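Local coordinates for protein DMATS type aromatic prenyltransferase (Micromonospora olivasterospora, PDB 6ZRY) that probably transfers a dimethylallyl group to the indole ring of tryptophan, as a bacterial aromatic prenyltransferase of the DMATS type, at residues Thr250-Tyr262 with Val272-Val284. Numbering follows the deposited sequence.
With TRP (tryptophan), chain C.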
ATOM      1  N   THR A 250      -4.596  15.524  16.320  1.00 32.38           N
ATOM      2  CA  THR A 250      -4.249  14.249  17.029  1.00 33.50           C
ATOM      3  C   THR A 250      -2.717  14.151  17.205  1.00 32.14           C
ATOM      4  O   THR A 250      -2.011  14.339  16.223  1.00 29.43           O
ATOM      5  CB  THR A 250      -4.753  13.011  16.249  1.00 33.94           C
ATOM      6  OG1 THR A 250      -6.113  13.192  15.850  1.00 35.41           O
ATOM      7  CG2 THR A 250      -4.662  11.737  17.058  1.00 35.11           C
ATOM      8  N   ARG A 251      -2.245  13.831  18.406  1.00 33.52           N
ATOM      9  CA  ARG A 251      -0.817  13.478  18.678  1.00 35.00           C
ATOM     10  C   ARG A 251      -0.690  11.977  18.956  1.00 33.84           C
ATOM     11  O   ARG A 251       0.386  11.425  18.683  1.00 31.06           O
ATOM     12  CB  ARG A 251      -0.261  14.246  19.882  1.00 38.12           C
ATOM     13  CG  ARG A 251      -0.055  15.744  19.658  1.00 40.24           C
ATOM     14  CD  ARG A 251       0.825  16.339  20.753  1.00 42.69           C
ATOM     15  NE  ARG A 251       2.072  15.575  20.835  1.00 44.36           N
ATOM     16  CZ  ARG A 251       3.180  15.828  20.137  1.00 45.57           C
ATOM     17  NH1 ARG A 251       3.237  16.868  19.315  1.00 45.81           N
ATOM     18  NH2 ARG A 251       4.234  15.030  20.266  1.00 45.68           N
ATOM     19  N   ARG A 252      -1.714  11.377  19.570  1.00 34.63           N
ATOM     20  CA  ARG A 252      -1.826   9.921  19.810  1.00 35.85           C
ATOM     21  C   ARG A 252      -2.752   9.360  18.753  1.00 33.31           C
ATOM     22  O   ARG A 252      -3.916   9.697  18.786  1.00 34.09           O
ATOM     23  CB  ARG A 252      -2.477   9.580  21.151  1.00 39.24           C
ATOM     24  CG  ARG A 252      -1.706  10.027  22.371  1.00 42.63           C
ATOM     25  CD  ARG A 252      -2.100   9.270  23.646  1.00 45.56           C
ATOM     26  NE  ARG A 252      -2.366   7.819  23.491  1.00 47.99           N
ATOM     27  CZ  ARG A 252      -1.496   6.892  23.021  1.00 49.75           C
ATOM     28  NH1 ARG A 252      -0.289   7.229  22.601  1.00 50.45           N
ATOM     29  NH2 ARG A 252      -1.861   5.625  22.954  1.00 51.24           N
ATOM     30  N   PHE A 253      -2.249   8.540  17.865  1.00 30.88           N
ATOM     31  CA  PHE A 253      -3.060   7.903  16.806  1.00 28.94           C
ATOM     32  C   PHE A 253      -3.575   6.582  17.394  1.00 29.77           C
ATOM     33  O   PHE A 253      -3.025   5.514  17.098  1.00 30.39           O
ATOM     34  CB  PHE A 253      -2.248   7.876  15.516  1.00 27.24           C
ATOM     35  CG  PHE A 253      -2.079   9.245  14.881  1.00 25.36           C
ATOM     36  CD1 PHE A 253      -1.199  10.186  15.401  1.00 24.25           C
ATOM     37  CD2 PHE A 253      -2.832   9.602  13.767  1.00 24.74           C
ATOM     38  CE1 PHE A 253      -1.064  11.434  14.810  1.00 24.11           C
ATOM     39  CE2 PHE A 253      -2.678  10.850  13.168  1.00 23.78           C
ATOM     40  CZ  PHE A 253      -1.804  11.766  13.698  1.00 23.56           C
ATOM     41  N   ASP A 254      -4.608   6.698  18.240  1.00 30.95           N
ATOM     42  CA  ASP A 254      -5.254   5.582  18.985  1.00 32.69           C
ATOM     43  C   ASP A 254      -6.417   4.990  18.189  1.00 31.26           C
ATOM     44  O   ASP A 254      -6.965   3.976  18.644  1.00 31.19           O
ATOM     45  CB  ASP A 254      -5.737   6.041  20.359  1.00 35.75           C
ATOM     46  CG  ASP A 254      -4.603   6.193  21.338  1.00 37.87           C
ATOM     47  OD1 ASP A 254      -3.510   5.600  21.076  1.00 38.22           O
ATOM     48  OD2 ASP A 254      -4.804   6.902  22.352  1.00 41.76           O
ATOM     49  N   GLY A 255      -6.777   5.586  17.055  1.00 29.61           N
ATOM     50  CA  GLY A 255      -7.641   4.935  16.057  1.00 27.81           C
ATOM     51  C   GLY A 255      -6.829   3.985  15.212  1.00 26.98           C
ATOM     52  O   GLY A 255      -6.019   3.234  15.774  1.00 27.27           O
ATOM     53  N   ARG A 256      -7.003   4.022  13.900  1.00 25.27           N
ATOM     54  CA  ARG A 256      -6.189   3.218  12.983  1.00 24.45           C
ATOM     55  C   ARG A 256      -4.754   3.712  13.095  1.00 22.46           C
ATOM     56  O   ARG A 256      -4.519   4.908  13.294  1.00 21.10           O
ATOM     57  CB  ARG A 256      -6.751   3.269  11.574  1.00 25.70           C
ATOM     58  CG  ARG A 256      -8.091   2.572  11.458  1.00 27.50           C
ATOM     59  CD  ARG A 256      -8.531   2.472  10.021  1.00 28.73           C
ATOM     60  NE  ARG A 256      -9.910   2.045   9.884  1.00 30.59           N
ATOM     61  CZ  ARG A 256     -10.334   0.777   9.865  1.00 32.95           C
ATOM     62  NH1 ARG A 256      -9.481  -0.230   9.990  1.00 32.99           N
ATOM     63  NH2 ARG A 256     -11.628   0.529   9.738  1.00 34.63           N
ATOM     64  N   PRO A 257      -3.770   2.784  13.073  1.00 20.69           N
ATOM     65  CA  PRO A 257      -2.398   3.111  13.431  1.00 19.75           C
ATOM     66  C   PRO A 257      -1.631   3.826  12.312  1.00 18.40           C
ATOM     67  O   PRO A 257      -1.873   3.551  11.159  1.00 16.98           O
ATOM     68  CB  PRO A 257      -1.769   1.723  13.692  1.00 20.17           C
ATOM     69  CG  PRO A 257      -2.528   0.795  12.787  1.00 20.33           C
ATOM     70  CD  PRO A 257      -3.941   1.356  12.763  1.00 20.77           C
ATOM     71  N   LEU A 258      -0.689   4.675  12.695  1.00 17.07           N
ATOM     72  CA  LEU A 258       0.324   5.202  11.773  1.00 16.70           C
ATOM     73  C   LEU A 258       1.167   4.037  11.261  1.00 16.32           C
ATOM     74  O   LEU A 258       1.420   3.075  12.033  1.00 16.55           O
ATOM     75  CB  LEU A 258       1.198   6.232  12.470  1.00 17.15           C
ATOM     76  CG  LEU A 258       0.497   7.528  12.863  1.00 17.85           C
ATOM     77  CD1 LEU A 258       1.407   8.366  13.716  1.00 17.98           C
ATOM     78  CD2 LEU A 258       0.055   8.306  11.637  1.00 17.69           C
ATOM     79  N   VAL A 259       1.629   4.157  10.044  1.00 15.63           N
ATOM     80  CA  VAL A 259       2.499   3.165   9.399  1.00 15.12           C
ATOM     81  C   VAL A 259       3.681   3.897   8.821  1.00 14.94           C
ATOM     82  O   VAL A 259       3.506   4.960   8.221  1.00 14.90           O
ATOM     83  CB  VAL A 259       1.751   2.343   8.350  1.00 14.73           C
ATOM     84  CG1 VAL A 259       2.669   1.428   7.589  1.00 14.91           C
ATOM     85  CG2 VAL A 259       0.625   1.555   8.975  1.00 15.04           C
ATOM     86  N   GLY A 260       4.850   3.349   9.015  1.00 15.02           N
ATOM     87  CA  GLY A 260       6.066   3.846   8.382  1.00 15.14           C
ATOM     88  C   GLY A 260       6.656   2.827   7.464  1.00 15.56           C
ATOM     89  O   GLY A 260       6.617   1.634   7.808  1.00 16.20           O
ATOM     90  N   SER A 261       7.244   3.259   6.363  1.00 15.32           N
ATOM     91  CA  SER A 261       8.010   2.367   5.473  1.00 15.70           C
ATOM     92  C   SER A 261       9.441   2.870   5.327  1.00 15.79           C
ATOM     93  O   SER A 261       9.676   4.081   5.411  1.00 15.53           O
ATOM     94  CB  SER A 261       7.335   2.148   4.152  1.00 15.58           C
ATOM     95  OG  SER A 261       7.440   3.282   3.340  1.00 15.91           O
ATOM     96  N   TYR A 262      10.346   1.913   5.233  1.00 16.22           N
ATOM     97  CA  TYR A 262      11.801   2.081   5.186  1.00 16.92           C
ATOM     98  C   TYR A 262      12.310   1.465   3.911  1.00 17.27           C
ATOM     99  O   TYR A 262      12.004   0.309   3.646  1.00 18.02           O
ATOM    100  CB  TYR A 262      12.416   1.414   6.424  1.00 17.95           C
ATOM    101  CG  TYR A 262      11.944   2.032   7.709  1.00 18.82           C
ATOM    102  CD1 TYR A 262      10.758   1.633   8.326  1.00 19.66           C
ATOM    103  CD2 TYR A 262      12.621   3.108   8.237  1.00 19.88           C
ATOM    104  CE1 TYR A 262      10.295   2.263   9.479  1.00 20.98           C
ATOM    105  CE2 TYR A 262      12.197   3.729   9.399  1.00 20.90           C
ATOM    106  CZ  TYR A 262      11.044   3.302  10.032  1.00 21.75           C
ATOM    107  OH  TYR A 262      10.658   3.965  11.173  1.00 25.27           O
ATOM    108  N   VAL A 272      17.395   4.672   3.171  1.00 23.04           N
ATOM    109  CA  VAL A 272      17.645   5.834   2.261  1.00 23.16           C
ATOM    110  C   VAL A 272      16.329   6.504   1.865  1.00 22.63           C
ATOM    111  O   VAL A 272      16.370   7.471   1.082  1.00 24.04           O
ATOM    112  CB  VAL A 272      18.437   5.403   1.027  1.00 23.59           C
ATOM    113  CG1 VAL A 272      19.823   4.899   1.424  1.00 24.92           C
ATOM    114  CG2 VAL A 272      17.698   4.359   0.195  1.00 23.97           C
ATOM    115  N   GLY A 273      15.209   5.966   2.303  1.00 21.51           N
ATOM    116  CA  GLY A 273      13.882   6.505   1.997  1.00 20.81           C
ATOM    117  C   GLY A 273      12.974   6.169   3.120  1.00 19.85           C
ATOM    118  O   GLY A 273      13.194   5.085   3.741  1.00 19.30           O
ATOM    119  N   TYR A 274      12.047   7.066   3.413  1.00 18.55           N
ATOM    120  CA  TYR A 274      11.033   6.910   4.467  1.00 17.83           C
ATOM    121  C   TYR A 274       9.705   7.431   3.942  1.00 17.78           C
ATOM    122  O   TYR A 274       9.705   8.506   3.338  1.00 18.09           O
ATOM    123  CB  TYR A 274      11.416   7.688   5.717  1.00 17.72           C
ATOM    124  CG  TYR A 274      10.389   7.580   6.798  1.00 17.58           C
ATOM    125  CD1 TYR A 274      10.299   6.449   7.577  1.00 17.07           C
ATOM    126  CD2 TYR A 274       9.485   8.613   7.030  1.00 17.45           C
ATOM    127  CE1 TYR A 274       9.340   6.325   8.559  1.00 17.12           C
ATOM    128  CE2 TYR A 274       8.533   8.514   8.025  1.00 17.47           C
ATOM    129  CZ  TYR A 274       8.453   7.368   8.777  1.00 17.53           C
ATOM    130  OH  TYR A 274       7.518   7.253   9.752  1.00 18.80           O
ATOM    131  N   SER A 275       8.616   6.726   4.212  1.00 17.37           N
ATOM    132  CA  SER A 275       7.235   7.243   4.047  1.00 16.65           C
ATOM    133  C   SER A 275       6.466   7.056   5.337  1.00 15.95           C
ATOM    134  O   SER A 275       6.666   6.055   5.992  1.00 15.99           O
ATOM    135  CB  SER A 275       6.515   6.595   2.915  1.00 16.82           C
ATOM    136  OG  SER A 275       7.183   6.877   1.705  1.00 18.21           O
ATOM    137  N   ILE A 276       5.634   8.017   5.666  1.00 15.68           N
ATOM    138  CA  ILE A 276       4.639   7.962   6.759  1.00 16.27           C
ATOM    139  C   ILE A 276       3.257   7.872   6.101  1.00 15.91           C
ATOM    140  O   ILE A 276       2.999   8.627   5.125  1.00 15.91           O
ATOM    141  CB  ILE A 276       4.794   9.166   7.724  1.00 17.12           C
ATOM    142  CG1 ILE A 276       3.774   9.136   8.859  1.00 18.41           C
ATOM    143  CG2 ILE A 276       4.750  10.510   7.014  1.00 17.30           C
ATOM    144  CD1 ILE A 276       3.953   8.033   9.833  1.00 19.68           C
ATOM    145  N   TYR A 277       2.437   6.955   6.571  1.00 15.73           N
ATOM    146  CA  TYR A 277       1.085   6.689   6.050  1.00 15.70           C
ATOM    147  C   TYR A 277       0.103   6.960   7.157  1.00 16.13           C
ATOM    148  O   TYR A 277       0.090   6.250   8.161  1.00 16.45           O
ATOM    149  CB  TYR A 277       0.946   5.258   5.517  1.00 15.82           C
ATOM    150  CG  TYR A 277       2.011   4.833   4.541  1.00 16.25           C
ATOM    151  CD1 TYR A 277       3.271   4.461   4.993  1.00 16.51           C
ATOM    152  CD2 TYR A 277       1.776   4.771   3.184  1.00 16.54           C
ATOM    153  CE1 TYR A 277       4.276   4.101   4.124  1.00 16.94           C
ATOM    154  CE2 TYR A 277       2.762   4.382   2.293  1.00 16.85           C
ATOM    155  CZ  TYR A 277       4.020   4.044   2.767  1.00 17.11           C
ATOM    156  OH  TYR A 277       5.017   3.651   1.914  1.00 17.69           O
ATOM    157  N   VAL A 278      -0.678   8.024   7.008  1.00 15.94           N
ATOM    158  CA  VAL A 278      -1.741   8.355   7.963  1.00 16.05           C
ATOM    159  C   VAL A 278      -3.047   7.763   7.445  1.00 16.27           C
ATOM    160  O   VAL A 278      -3.515   8.148   6.353  1.00 15.57           O
ATOM    161  CB  VAL A 278      -1.866   9.873   8.166  1.00 16.14           C
ATOM    162  CG1 VAL A 278      -2.979  10.215   9.131  1.00 16.51           C
ATOM    163  CG2 VAL A 278      -0.543  10.483   8.622  1.00 16.62           C
ATOM    164  N   PRO A 279      -3.727   6.919   8.252  1.00 16.43           N
ATOM    165  CA  PRO A 279      -5.050   6.388   7.892  1.00 16.50           C
ATOM    166  C   PRO A 279      -6.113   7.438   8.237  1.00 16.24           C
ATOM    167  O   PRO A 279      -6.894   7.282   9.203  1.00 16.24           O
ATOM    168  CB  PRO A 279      -5.130   5.133   8.736  1.00 16.70           C
ATOM    169  CG  PRO A 279      -4.409   5.532  10.014  1.00 16.77           C
ATOM    170  CD  PRO A 279      -3.268   6.400   9.553  1.00 16.99           C
ATOM    171  N   ILE A 280      -6.145   8.456   7.390  1.00 16.22           N
ATOM    172  CA  ILE A 280      -6.903   9.718   7.591  1.00 15.71           C
ATOM    173  C   ILE A 280      -8.378   9.422   7.801  1.00 15.84           C
ATOM    174  O   ILE A 280      -9.000  10.147   8.564  1.00 16.16           O
ATOM    175  CB  ILE A 280      -6.637  10.678   6.434  1.00 15.64           C
ATOM    176  CG1 ILE A 280      -7.327  12.028   6.687  1.00 16.28           C
ATOM    177  CG2 ILE A 280      -7.021  10.076   5.102  1.00 15.45           C
ATOM    178  CD1 ILE A 280      -6.767  13.148   5.907  1.00 17.00           C
ATOM    179  N   ARG A 281      -8.917   8.345   7.202  1.00 15.70           N
ATOM    180  CA  ARG A 281     -10.349   7.964   7.338  1.00 16.15           C
ATOM    181  C   ARG A 281     -10.720   7.790   8.810  1.00 17.06           C
ATOM    182  O   ARG A 281     -11.918   7.926   9.143  1.00 17.40           O
ATOM    183  CB  ARG A 281     -10.658   6.664   6.593  1.00 16.02           C
ATOM    184  CG  ARG A 281      -9.968   5.419   7.164  1.00 16.39           C
ATOM    185  CD  ARG A 281     -10.264   4.284   6.213  1.00 16.88           C
ATOM    186  NE  ARG A 281      -9.819   2.963   6.568  1.00 17.39           N
ATOM    187  CZ  ARG A 281      -8.564   2.517   6.541  1.00 18.04           C
ATOM    188  NH1 ARG A 281      -7.548   3.302   6.248  1.00 17.58           N
ATOM    189  NH2 ARG A 281      -8.328   1.240   6.814  1.00 19.09           N
ATOM    190  N   SER A 282      -9.760   7.497   9.667  1.00 17.65           N
ATOM    191  CA  SER A 282     -10.001   7.231  11.117  1.00 18.85           C
ATOM    192  C   SER A 282     -10.073   8.553  11.910  1.00 19.41           C
ATOM    193  O   SER A 282     -10.495   8.513  13.059  1.00 20.75           O
ATOM    194  CB  SER A 282      -8.934   6.314  11.649  1.00 19.41           C
ATOM    195  OG  SER A 282      -9.206   5.879  12.964  1.00 20.87           O
ATOM    196  N   TYR A 283      -9.695   9.684  11.316  1.00 19.24           N
ATOM    197  CA  TYR A 283      -9.447  10.957  12.043  1.00 19.36           C
ATOM    198  C   TYR A 283     -10.252  12.107  11.451  1.00 19.33           C
ATOM    199  O   TYR A 283      -9.924  13.248  11.753  1.00 20.00           O
ATOM    200  CB  TYR A 283      -7.933  11.197  12.078  1.00 19.58           C
ATOM    201  CG  TYR A 283      -7.221  10.088  12.810  1.00 19.39           C
ATOM    202  CD1 TYR A 283      -7.268  10.009  14.190  1.00 19.98           C
ATOM    203  CD2 TYR A 283      -6.601   9.045  12.121  1.00 19.62           C
ATOM    204  CE1 TYR A 283      -6.648   8.984  14.885  1.00 20.18           C
ATOM    205  CE2 TYR A 283      -5.983   8.003  12.799  1.00 19.22           C
ATOM    206  CZ  TYR A 283      -6.011   7.964  14.187  1.00 19.97           C
ATOM    207  OH  TYR A 283      -5.415   6.932  14.864  1.00 19.57           O
ATOM    208  N   VAL A 284     -11.289  11.805  10.685  1.00 18.93           N
ATOM    209  CA  VAL A 284     -12.161  12.824  10.044  1.00 19.03           C
ATOM    210  C   VAL A 284     -13.631  12.451  10.280  1.00 19.91           C
ATOM    211  O   VAL A 284     -13.901  11.291  10.620  1.00 19.57           O
ATOM    212  CB  VAL A 284     -11.871  12.944   8.542  1.00 18.09           C
ATOM    213  CG1 VAL A 284     -10.472  13.470   8.257  1.00 17.72           C
ATOM    214  CG2 VAL A 284     -12.114  11.610   7.823  1.00 17.61           C
TER
HETATM  215  N   TRP C 601      -6.628  -1.777   4.327  1.00 21.48           N
HETATM  216  CA  TRP C 601      -5.405  -2.202   5.094  1.00 22.35           C
HETATM  217  C   TRP C 601      -5.119  -1.187   6.202  1.00 23.12           C
HETATM  218  O   TRP C 601      -4.300  -1.472   7.095  1.00 23.89           O
HETATM  219  CB  TRP C 601      -4.193  -2.385   4.161  1.00 22.91           C
HETATM  220  CG  TRP C 601      -3.747  -1.144   3.454  1.00 23.25           C
HETATM  221  CD1 TRP C 601      -4.257  -0.622   2.295  1.00 22.46           C
HETATM  222  CD2 TRP C 601      -2.679  -0.263   3.852  1.00 23.65           C
HETATM  223  NE1 TRP C 601      -3.583   0.523   1.955  1.00 22.26           N
HETATM  224  CE2 TRP C 601      -2.603   0.763   2.881  1.00 23.01           C
HETATM  225  CE3 TRP C 601      -1.770  -0.249   4.920  1.00 24.42           C
HETATM  226  CZ2 TRP C 601      -1.673   1.801   2.963  1.00 23.47           C
HETATM  227  CZ3 TRP C 601      -0.851   0.776   4.997  1.00 23.04           C
HETATM  228  CH2 TRP C 601      -0.800   1.781   4.028  1.00 23.82           C
HETATM  229  OXT TRP C 601      -5.706  -0.082   6.223  1.00 20.61           O
HETATM  230  O   HOH W   1       8.060   5.417  11.376  1.00 27.27           O
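Y283 reaches back under the turn at F253-R256 and donates a hydrogen bond from its hydroxyl to the carbonyl of R256; OH is 2.7 Å from O of R256, and that oxygen lies at the edge of the tyrosine ring, in its plane. This is the tightly packed part of the contact: the edge of F253 meets one face of the ring in a T-shaped pair, planes 65° apart, and S282 OG sits over the opposite face. OG of S282 points away from its own backbone N (chi1 -172°), which brings it to 3.0 Å from N of R256 in a nearly straight bond. With an alanine in place of Y283, the carbonyl of R256 would probably lose this donor and the F253 edge the face it packs against. Beyond the turn the two strands, 258-265 and 273-278, form an antiparallel beta hairpin, part of the barrel of the ABBA fold, whose strands surround the bound tryptophan. Here V259 pairs with Y277 and S261 with S275 through paired backbone bonds. On the V259 and S261 side, Y277 lies along the strand, its OH hydrogen-bonded to OG of S261 at 2.8 Å, while its ring comes obliquely near CH2 of the ligand. On the other, Y274 turns its edge to the face of Y262, and a water lies between their hydroxyls. R256 forms the solvent-facing rim: its extended side chain crosses buried R281, CD 3.4 Å above the centre of that guanidinium. Both arginines form salt bridges with D56, which probably offsets their like charge, and R281 NH2 donates in plane to OXT of the tryptophan at 3.0 Å.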